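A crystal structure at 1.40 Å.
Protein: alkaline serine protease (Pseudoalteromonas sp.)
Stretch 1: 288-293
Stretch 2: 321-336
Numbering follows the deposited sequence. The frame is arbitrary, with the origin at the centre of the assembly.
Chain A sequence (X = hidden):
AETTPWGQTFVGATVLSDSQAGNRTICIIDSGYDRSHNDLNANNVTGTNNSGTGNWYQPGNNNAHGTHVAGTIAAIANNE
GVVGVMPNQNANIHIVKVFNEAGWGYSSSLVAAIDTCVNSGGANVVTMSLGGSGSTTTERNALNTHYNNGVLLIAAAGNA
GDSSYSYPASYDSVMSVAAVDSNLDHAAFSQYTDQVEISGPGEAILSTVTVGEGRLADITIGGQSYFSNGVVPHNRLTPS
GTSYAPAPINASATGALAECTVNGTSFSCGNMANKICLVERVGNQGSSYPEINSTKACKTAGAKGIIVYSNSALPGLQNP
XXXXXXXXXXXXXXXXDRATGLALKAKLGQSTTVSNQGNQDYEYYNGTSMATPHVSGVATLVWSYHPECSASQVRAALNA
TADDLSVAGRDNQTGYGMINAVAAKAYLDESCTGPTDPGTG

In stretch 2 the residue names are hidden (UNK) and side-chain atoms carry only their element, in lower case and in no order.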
ATOM      1  N   SER A 288       9.970  -9.524  16.147  1.00 22.70           N
ATOM      2  CA  SER A 288      10.612  -8.408  16.836  1.00 21.90           C
ATOM      3  C   SER A 288      10.741  -7.218  15.886  1.00 20.87           C
ATOM      4  O   SER A 288      10.325  -7.292  14.733  1.00 20.46           O
ATOM      5  CB  SER A 288      11.999  -8.814  17.337  1.00 22.39           C
ATOM      6  OG  SER A 288      12.877  -9.080  16.256  1.00 23.44           O
ATOM      7  N   TYR A 289      11.325  -6.132  16.380  1.00 19.63           N
ATOM      8  CA  TYR A 289      11.514  -4.914  15.594  1.00 18.38           C
ATOM      9  C   TYR A 289      12.981  -4.495  15.705  1.00 17.77           C
ATOM     10  O   TYR A 289      13.326  -3.602  16.480  1.00 18.26           O
ATOM     11  CB  TYR A 289      10.594  -3.821  16.136  1.00 18.67           C
ATOM     12  CG  TYR A 289       9.134  -4.212  16.095  1.00 19.22           C
ATOM     13  CD1 TYR A 289       8.413  -4.162  14.904  1.00 18.54           C
ATOM     14  CD2 TYR A 289       8.482  -4.674  17.238  1.00 19.51           C
ATOM     15  CE1 TYR A 289       7.079  -4.567  14.847  1.00 18.89           C
ATOM     16  CE2 TYR A 289       7.148  -5.083  17.193  1.00 19.32           C
ATOM     17  CZ  TYR A 289       6.454  -5.027  15.994  1.00 19.05           C
ATOM     18  OH  TYR A 289       5.143  -5.441  15.938  1.00 20.30           O
ATOM     19  N   PRO A 290      13.859  -5.134  14.912  1.00 18.01           N
ATOM     20  CA  PRO A 290      15.306  -4.899  14.869  1.00 18.39           C
ATOM     21  C   PRO A 290      15.847  -3.688  14.108  1.00 18.48           C
ATOM     22  O   PRO A 290      17.059  -3.476  14.086  1.00 18.81           O
ATOM     23  CB  PRO A 290      15.829  -6.198  14.276  1.00 17.88           C
ATOM     24  CG  PRO A 290      14.792  -6.490  13.244  1.00 18.50           C
ATOM     25  CD  PRO A 290      13.491  -6.226  13.989  1.00 17.76           C
ATOM     26  N   GLU A 291      14.977  -2.898  13.489  1.00 18.00           N
ATOM     27  CA  GLU A 291      15.440  -1.742  12.725  1.00 17.14           C
ATOM     28  C   GLU A 291      16.420  -0.866  13.510  1.00 16.74           C
ATOM     29  O   GLU A 291      17.381  -0.338  12.949  1.00 17.27           O
ATOM     30  CB  GLU A 291      14.247  -0.895  12.269  1.00 16.85           C
ATOM     31  CG  GLU A 291      14.574   0.078  11.139  1.00 17.25           C
ATOM     32  CD  GLU A 291      14.914  -0.627   9.833  1.00 17.57           C
ATOM     33  OE1 GLU A 291      15.220   0.060   8.835  1.00 15.96           O
ATOM     34  OE2 GLU A 291      14.874  -1.875   9.800  1.00 16.82           O
ATOM     35  N   ILE A 292      16.179  -0.730  14.810  1.00 17.40           N
ATOM     36  CA  ILE A 292      17.019   0.093  15.676  1.00 18.41           C
ATOM     37  C   ILE A 292      18.484  -0.346  15.766  1.00 19.22           C
ATOM     38  O   ILE A 292      19.365   0.472  16.030  1.00 18.92           O
ATOM     39  CB  ILE A 292      16.431   0.151  17.110  1.00 18.17           C
ATOM     40  CG1 ILE A 292      17.229   1.134  17.973  1.00 19.85           C
ATOM     41  CG2 ILE A 292      16.446  -1.236  17.738  1.00 18.81           C
ATOM     42  CD1 ILE A 292      17.160   2.572  17.490  1.00 18.94           C
ATOM     43  N   ASN A 293      18.753  -1.626  15.543  1.00 20.42           N
ATOM     44  CA  ASN A 293      20.124  -2.119  15.634  1.00 20.98           C
ATOM     45  C   ASN A 293      21.086  -1.501  14.622  1.00 20.57           C
ATOM     46  O   ASN A 293      22.083  -0.892  15.009  1.00 20.36           O
ATOM     47  CB  ASN A 293      20.137  -3.644  15.528  1.00 23.51           C
ATOM     48  CG  ASN A 293      19.406  -4.301  16.680  1.00 25.76           C
ATOM     49  OD1 ASN A 293      19.662  -3.991  17.844  1.00 28.15           O
ATOM     50  ND2 ASN A 293      18.491  -5.208  16.364  1.00 27.83           N
ATOM     51  N   UNK A 321       8.868  -0.506  11.592  1.00 14.99           N
ATOM     52  CA  UNK A 321       8.741   0.363  12.746  1.00 16.21           C
ATOM     53  C   UNK A 321      10.134   0.523  13.336  1.00 17.19           C
ATOM     54  O   UNK A 321      10.822  -0.467  13.595  1.00 17.33           O
ATOM     55  c   UNK A 321       5.623   0.920  13.591  1.00 19.33           C
ATOM     56  c   UNK A 321       7.829  -0.253  13.813  1.00 16.51           C
ATOM     57  c   UNK A 321       4.268   0.939  13.268  1.00 20.52           C
ATOM     58  c   UNK A 321       4.396  -1.386  12.659  1.00 19.15           C
ATOM     59  c   UNK A 321       3.654  -0.217  12.800  1.00 20.07           C
ATOM     60  c   UNK A 321       6.375  -0.242  13.454  1.00 18.32           C
ATOM     61  c   UNK A 321       5.751  -1.392  12.986  1.00 19.23           C
ATOM     62  N   UNK A 322      10.561   1.766  13.519  1.00 16.53           N
ATOM     63  CA  UNK A 322      11.858   2.029  14.123  1.00 16.10           C
ATOM     64  C   UNK A 322      11.566   2.243  15.599  1.00 16.54           C
ATOM     65  O   UNK A 322      11.303   3.366  16.037  1.00 16.85           O
ATOM     66  c   UNK A 322      14.331   4.990  13.507  1.00 14.82           C
ATOM     67  c   UNK A 322      13.801   3.750  14.212  1.00 13.85           C
ATOM     68  c   UNK A 322      12.508   3.283  13.528  1.00 15.10           C
ATOM     69  c   UNK A 322      14.844   2.640  14.194  1.00 15.04           C
ATOM     70  N   UNK A 323      11.570   1.151  16.357  1.00 18.09           N
ATOM     71  CA  UNK A 323      11.306   1.214  17.787  1.00 17.95           C
ATOM     72  C   UNK A 323      12.564   1.737  18.471  1.00 19.16           C
ATOM     73  O   UNK A 323      13.574   1.040  18.556  1.00 19.47           O
ATOM     74  c   UNK A 323       9.765  -0.746  17.556  1.00 19.68           C
ATOM     75  c   UNK A 323      10.937  -0.178  18.339  1.00 18.06           C
ATOM     76  c   UNK A 323      10.585  -0.079  19.813  1.00 18.24           C
ATOM     77  N   UNK A 324      12.486   2.976  18.945  1.00 20.20           N
ATOM     78  CA  UNK A 324      13.606   3.652  19.592  1.00 21.26           C
ATOM     79  C   UNK A 324      13.335   3.828  21.088  1.00 22.41           C
ATOM     80  O   UNK A 324      12.908   4.894  21.533  1.00 21.80           O
ATOM     81  o   UNK A 324      15.963   5.027  19.934  1.00 21.62           O
ATOM     82  c   UNK A 324      15.150   5.634  19.207  1.00 21.18           C
ATOM     83  o   UNK A 324      15.397   6.743  18.691  1.00 21.50           O
ATOM     84  c   UNK A 324      13.800   5.013  18.918  1.00 21.18           C
ATOM     85  N   UNK A 325      13.594   2.774  21.856  1.00 23.28           N
ATOM     86  CA  UNK A 325      13.363   2.774  23.296  1.00 24.63           C
ATOM     87  C   UNK A 325      14.002   3.934  24.058  1.00 25.55           C
ATOM     88  O   UNK A 325      13.363   4.538  24.919  1.00 25.90           O
ATOM     89  c   UNK A 325      13.831   1.450  23.892  1.00 24.75           C
ATOM     90  N   UNK A 326      15.258   4.240  23.748  1.00 26.26           N
ATOM     91  CA  UNK A 326      15.962   5.318  24.435  1.00 27.20           C
ATOM     92  C   UNK A 326      15.967   6.636  23.667  1.00 26.75           C
ATOM     93  O   UNK A 326      16.671   7.575  24.043  1.00 27.31           O
ATOM     94  c   UNK A 326      17.402   4.892  24.730  1.00 28.90           C
ATOM     95  o   UNK A 326      16.916   3.576  26.670  1.00 32.74           O
ATOM     96  c   UNK A 326      17.476   3.635  25.575  1.00 30.77           C
ATOM     97  n   UNK A 326      18.170   2.622  25.069  1.00 31.93           N
ATOM     98  N   UNK A 327      15.180   6.705  22.597  1.00 25.67           N
ATOM     99  CA  UNK A 327      15.095   7.914  21.782  1.00 24.78           C
ATOM    100  C   UNK A 327      16.488   8.369  21.359  1.00 24.56           C
ATOM    101  O   UNK A 327      16.835   9.545  21.483  1.00 24.18           O
ATOM    102  o   UNK A 327      13.114   8.636  22.999  1.00 24.81           O
ATOM    103  c   UNK A 327      14.405   9.031  22.569  1.00 24.74           C
ATOM    104  N   UNK A 328      17.277   7.427  20.852  1.00 23.99           N
ATOM    105  CA  UNK A 328      18.643   7.700  20.418  1.00 24.67           C
ATOM    106  C   UNK A 328      18.741   8.271  19.008  1.00 23.05           C
ATOM    107  O   UNK A 328      19.648   9.048  18.710  1.00 23.08           O
ATOM    108  o   UNK A 328      19.162   6.554  22.853  1.00 32.73           O
ATOM    109  o   UNK A 328      19.878   4.647  22.033  1.00 31.59           O
ATOM    110  c   UNK A 328      19.503   5.829  21.894  1.00 29.62           C
ATOM    111  c   UNK A 328      19.469   6.415  20.497  1.00 27.27           C
ATOM    112  N   UNK A 329      17.813   7.884  18.137  1.00 20.99           N
ATOM    113  CA  UNK A 329      17.834   8.356  16.759  1.00 18.79           C
ATOM    114  C   UNK A 329      17.198   9.735  16.622  1.00 18.40           C
ATOM    115  O   UNK A 329      16.008   9.864  16.332  1.00 17.58           O
ATOM    116  c   UNK A 329      17.401   7.709  14.375  1.00 17.72           C
ATOM    117  c   UNK A 329      17.573   5.934  16.139  1.00 18.52           C
ATOM    118  c   UNK A 329      19.082   5.736  16.068  1.00 17.86           C
ATOM    119  c   UNK A 329      17.111   7.363  15.828  1.00 17.99           C
ATOM    120  N   UNK A 330      18.014  10.763  16.834  1.00 18.55           N
ATOM    121  CA  UNK A 330      17.566  12.146  16.754  1.00 19.47           C
ATOM    122  C   UNK A 330      17.964  12.793  15.429  1.00 18.98           C
ATOM    123  O   UNK A 330      17.830  14.005  15.254  1.00 20.11           O
ATOM    124  c   UNK A 330      17.566  12.521  19.240  1.00 20.87           C
ATOM    125  c   UNK A 330      18.155  12.974  17.911  1.00 20.11           C
ATOM    126  o   UNK A 330      19.577  12.806  17.940  1.00 22.05           O
ATOM    127  N   UNK A 331      18.459  11.979  14.504  1.00 18.05           N
ATOM    128  CA  UNK A 331      18.866  12.460  13.189  1.00 17.16           C
ATOM    129  C   UNK A 331      17.960  11.828  12.134  1.00 16.98           C
ATOM    130  O   UNK A 331      17.295  10.824  12.402  1.00 16.56           O
ATOM    131  c   UNK A 331      20.464  10.560  12.790  1.00 18.00           C
ATOM    132  c   UNK A 331      21.256  12.634  13.942  1.00 18.10           C
ATOM    133  c   UNK A 331      20.329  12.074  12.875  1.00 17.46           C
ATOM    134  N   UNK A 332      17.913  12.410  10.926  1.00 15.52           N
ATOM    135  CA  UNK A 332      17.056  11.829   9.889  1.00 15.04           C
ATOM    136  C   UNK A 332      17.591  10.489   9.390  1.00 14.67           C
ATOM    137  O   UNK A 332      18.763  10.368   9.035  1.00 14.97           O
ATOM    138  c   UNK A 332      18.526  13.669  10.464  1.00 16.04           C
ATOM    139  c   UNK A 332      18.388  13.561   8.966  1.00 17.14           C
ATOM    140  c   UNK A 332      17.047  12.905   8.803  1.00 16.15           C
ATOM    141  N   UNK A 333      16.726   9.481   9.386  1.00 13.92           N
ATOM    142  CA  UNK A 333      17.104   8.155   8.918  1.00 13.43           C
ATOM    143  C   UNK A 333      16.032   7.634   7.966  1.00 12.52           C
ATOM    144  O   UNK A 333      14.841   7.896   8.153  1.00 12.96           O
ATOM    145  c   UNK A 333      17.297   7.206  10.109  1.00 13.80           C
ATOM    146  o   UNK A 333      16.139   7.129  10.920  1.00 14.31           O
ATOM    147  N   UNK A 334      16.464   6.907   6.940  1.00 12.29           N
ATOM    148  CA  UNK A 334      15.550   6.375   5.937  1.00 12.43           C
ATOM    149  C   UNK A 334      15.824   4.912   5.604  1.00 12.87           C
ATOM    150  O   UNK A 334      16.846   4.351   6.003  1.00 13.35           O
ATOM    151  c   UNK A 334      17.027   7.030   4.005  1.00 15.16           C
ATOM    152  c   UNK A 334      15.644   7.192   4.627  1.00 12.86           C
ATOM    153  c   UNK A 334      15.358   8.660   4.908  1.00 13.39           C
ATOM    154  N   UNK A 335      14.900   4.310   4.860  1.00 12.88           N
ATOM    155  CA  UNK A 335      15.006   2.915   4.449  1.00 12.93           C
ATOM    156  C   UNK A 335      14.877   2.791   2.931  1.00 12.41           C
ATOM    157  O   UNK A 335      13.999   3.403   2.327  1.00 12.50           O
ATOM    158  o   UNK A 335      13.831   0.780   4.591  1.00 14.31           O
ATOM    159  c   UNK A 335      13.905   2.092   5.126  1.00 13.45           C
ATOM    160  N   UNK A 336      15.760   2.005   2.319  1.00 12.59           N
ATOM    161  CA  UNK A 336      15.736   1.779   0.876  1.00 12.80           C
ATOM    162  C   UNK A 336      15.900   0.282   0.614  1.00 13.20           C
ATOM    163  O   UNK A 336      16.370  -0.452   1.486  1.00 13.49           O
ATOM    164  c   UNK A 336      16.721   4.047   0.357  1.00 12.40           C
ATOM    165  c   UNK A 336      18.230   2.075   0.654  1.00 13.61           C
ATOM    166  c   UNK A 336      16.876   2.544   0.148  1.00 12.17           C
TER
HETATM  167  O   HOH W   1      13.366  -0.995  15.748  1.00 24.00           O

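Position 321 carries one carbon and then a ring of six carbons, with no heteroatom. A ring carbon lies 3.9 Å from CE1 of Tyr-289; the two ring planes stand at 89°, centroids 6.0 Å apart. This is Phe-321, and its carbonyl O also packs 3.7 Å from CB of Glu-291.

Position 322 has four carbons forked at the second. One tip reaches 3.7 Å from CA of Ile-292 and 4.0 Å from its CD1. The fork identifies Leu-322; its CA-to-CB bond points sideways, yet the end of the side chain comes nearer, against the first turn of the helix.

At 323 one carbon carries two more, and one of these sits 3.5 Å from CB of Tyr-289. That is Val-323. Its backbone O lies 3.3 Å from CB of Ile-292.

Position 324 shows two carbons, the second bearing two oxygens, one of them 3.7 Å from CD1 of Ile-292. A carboxylate here could be Asp or, with one more carbon, Glu; the count gives Asp-324. It opens a type I turn.

Position 325 has a single carbon, Ala-325, and 326 has two carbons ending in one oxygen and one nitrogen, Asn-326. Position 327 has one carbon and one oxygen, Ser-327, whose N donates to the O of Asp-324 at 3.1 Å. None of the three touches stretch 1.

Position 328 repeats the two-carbon carboxylate: Asp-328. Its N donates to OD2 of Asp-324 at 2.9 Å. Position 329 has four carbons forked at the first, one arm two carbons long, with a carbon 3.6 Å from CD1 of Ile-292. This is Ile-329, and its N donates to OD1 of Asp-324 at 2.7 Å.

Position 330, one carbon carrying an oxygen and a carbon, is Thr-330; 331, one carbon carrying two, is Val-331; 332, three carbons closing onto N, is Pro-332; 333, a carbon and an oxygen, is Ser-333; 334 is forked like 331, Val-334. All stay clear of stretch 1. At 335 a carbon bears one oxygen, and that carbon lies 4.4 Å from OE1 of Glu-291: Ser-335. Position 336, again one carbon carrying two, is Val-336, out of reach.

The rule is apolar packing around a shared water. No direct hydrogen bond crosses; water 1 donates to O of Tyr-289 at 2.7 Å and accepts from N of Ile-292 at 3.0 Å and N of Val-323 at 2.9 Å, tying the backbones together. Ile-292 meets Leu-322 and Ile-329, while Asp-324 holds the loop's backbone in place.

Stretch 2 321-336: FLVDANSDITVPSVSV
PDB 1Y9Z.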